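Local coordinates for protein PlyP35 (Listeria phage P35, PDB 6S3Y) that probably recognises the Listeria cell wall through two SH3-like repeats that make up the cell wall binding domain of a phage endolysin, at residues N5-I10 / K107-P112. Residues are numbered along the deposited sequence; the frame is centred on the assembly and turned at random.
Sequences NINIVI and KGITHP
Ile6 and Thr110 form an antiparallel hydrogen-bonded pair (Ile6 N to Thr110 O and Thr110 N to Ile6 O, both 2.9 Å), as do Ile8 and Gly108 (N to O both ways, 3.0 Å); the non-hydrogen-bonded pairs are Asn7-Ile109 between them and Val9-Lys107 beyond. On the face of Ile6, Ile8 and Thr110, Thr110 CG2 meets Ile8 CG2 at 3.7 Å, the side chains crossing at about a right angle, and Ile6 CB lies 4.0 Å from that same methyl. Thr110 OG1, anti to the backbone N (chi1 -172°), bonds to Pro119 O, while CG2 sits between N and the carbonyl carbon, facing both isoleucines. Past the end of strand 107-110, Pro112 CD packs on Ile6 CG1 at 4.0 Å. The face of Asn7, Val9, Lys107 and Ile109 is mixed. Asn7 OD1 lies 3.6 Å from Ile109 CG1, and one water donates to both Asn7 OD1 and Gly108 O. A turn at chi2 (-56°) sets Lys107 CD beside Val9; CE is 3.7 Å from Val9 CG2, and NZ bonds to Gly105 O. Strand 6-17, by sequence in the first SH3-clan repeat, also pairs with strand 136-137, whose Phe136 and Asp137 touch Ile8 and Val9. Strand 117-121 packs against Thr110 through Tyr118 and Leu120, and against His111 through Pro119.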
loop_
_atom_site.group_PDB
_atom_site.type_symbol
_atom_site.label_atom_id
_atom_site.label_comp_id
_atom_site.label_asym_id
_atom_site.label_seq_id
_atom_site.Cartn_x
_atom_site.Cartn_y
_atom_site.Cartn_z
ATOM N N ASN A 5 1.244 17.802 15.946
ATOM C CA ASN A 5 0.855 16.398 15.664
ATOM C C ASN A 5 -0.273 16.374 14.624
ATOM O O ASN A 5 -1.001 17.378 14.461
ATOM C CB ASN A 5 0.555 15.576 16.921
ATOM C CG ASN A 5 -0.526 16.176 17.788
ATOM O OD1 ASN A 5 -1.618 16.457 17.301
ATOM N ND2 ASN A 5 -0.228 16.349 19.068
ATOM N N ILE A 6 -0.375 15.247 13.926
ATOM C CA ILE A 6 -1.387 14.948 12.877
ATOM C C ILE A 6 -2.040 13.629 13.274
ATOM O O ILE A 6 -1.312 12.641 13.512
ATOM C CB ILE A 6 -0.706 14.850 11.499
ATOM C CG1 ILE A 6 0.125 16.091 11.167
ATOM C CG2 ILE A 6 -1.714 14.509 10.430
ATOM C CD1 ILE A 6 -0.731 17.341 11.073
ATOM N N ASN A 7 -3.363 13.602 13.363
ATOM C CA ASN A 7 -4.127 12.341 13.504
ATOM C C ASN A 7 -4.324 11.768 12.098
ATOM O O ASN A 7 -4.736 12.522 11.209
ATOM C CB ASN A 7 -5.444 12.579 14.230
ATOM C CG ASN A 7 -5.211 13.008 15.663
ATOM O OD1 ASN A 7 -4.633 12.268 16.442
ATOM N ND2 ASN A 7 -5.679 14.186 16.015
ATOM N N ILE A 8 -4.031 10.487 11.916
ATOM C CA ILE A 8 -4.124 9.830 10.587
ATOM C C ILE A 8 -4.976 8.578 10.721
ATOM O O ILE A 8 -5.048 7.992 11.818
ATOM C CB ILE A 8 -2.736 9.516 10.003
ATOM C CG1 ILE A 8 -2.035 8.379 10.753
ATOM C CG2 ILE A 8 -1.891 10.766 9.933
ATOM C CD1 ILE A 8 -0.730 7.932 10.054
ATOM N N VAL A 9 -5.569 8.177 9.608
ATOM C CA VAL A 9 -6.272 6.878 9.487
ATOM C C VAL A 9 -5.767 6.198 8.214
ATOM O O VAL A 9 -5.743 6.832 7.138
ATOM C CB VAL A 9 -7.806 7.052 9.536
ATOM C CG1 VAL A 9 -8.269 8.146 8.625
ATOM C CG2 VAL A 9 -8.543 5.754 9.238
ATOM N N ILE A 10 -5.333 4.951 8.363
ATOM C CA ILE A 10 -4.802 4.153 7.231
ATOM C C ILE A 10 -5.992 3.885 6.287
ATOM O O ILE A 10 -7.089 3.524 6.776
ATOM C CB ILE A 10 -4.080 2.892 7.732
ATOM C CG1 ILE A 10 -2.602 3.178 8.027
ATOM C CG2 ILE A 10 -4.200 1.742 6.725
ATOM C CD1 ILE A 10 -2.360 4.347 8.943
ATOM N N LYS A 107 -5.681 3.757 13.339
ATOM C CA LYS A 107 -5.670 5.169 13.801
ATOM C C LYS A 107 -4.299 5.471 14.411
ATOM O O LYS A 107 -3.888 4.754 15.321
ATOM C CB LYS A 107 -6.796 5.413 14.819
ATOM C CG LYS A 107 -8.218 5.092 14.337
ATOM C CD LYS A 107 -8.593 5.835 13.072
ATOM C CE LYS A 107 -10.045 5.676 12.642
ATOM N NZ LYS A 107 -10.337 4.343 12.052
ATOM N N GLY A 108 -3.587 6.456 13.897
ATOM C CA GLY A 108 -2.228 6.752 14.370
ATOM C C GLY A 108 -2.014 8.223 14.601
ATOM O O GLY A 108 -2.909 9.020 14.236
ATOM N N ILE A 109 -0.854 8.578 15.140
ATOM C CA ILE A 109 -0.418 9.990 15.295
ATOM C C ILE A 109 0.963 10.118 14.663
ATOM O O ILE A 109 1.784 9.226 14.870
ATOM C CB ILE A 109 -0.429 10.400 16.776
ATOM C CG1 ILE A 109 -1.823 10.232 17.402
ATOM C CG2 ILE A 109 0.050 11.841 16.933
ATOM C CD1 ILE A 109 -1.860 10.481 18.900
ATOM N N THR A 110 1.185 11.162 13.893
ATOM C CA THR A 110 2.478 11.458 13.253
ATOM C C THR A 110 2.715 12.961 13.364
ATOM O O THR A 110 1.987 13.612 14.132
ATOM C CB THR A 110 2.532 10.926 11.816
ATOM O OG1 THR A 110 3.871 11.074 11.328
ATOM C CG2 THR A 110 1.576 11.640 10.893
ATOM N N HIS A 111 3.712 13.473 12.660
ATOM C CA HIS A 111 4.144 14.890 12.709
ATOM C C HIS A 111 4.432 15.312 11.288
ATOM O O HIS A 111 4.815 14.466 10.495
ATOM C CB HIS A 111 5.393 15.073 13.595
ATOM C CG HIS A 111 5.184 14.566 14.980
ATOM N ND1 HIS A 111 5.454 13.270 15.334
ATOM C CD2 HIS A 111 4.609 15.147 16.052
ATOM C CE1 HIS A 111 5.112 13.087 16.583
ATOM N NE2 HIS A 111 4.592 14.217 17.048
ATOM N N PRO A 112 4.273 16.610 10.961
ATOM C CA PRO A 112 4.604 17.140 9.645
ATOM C C PRO A 112 6.001 16.694 9.242
ATOM O O PRO A 112 6.907 16.855 10.021
ATOM C CB PRO A 112 4.581 18.672 9.790
ATOM C CG PRO A 112 3.679 18.899 10.967
ATOM C CD PRO A 112 3.784 17.665 11.848
HETATM O O HOH W 1 -5.053 9.440 16.220
#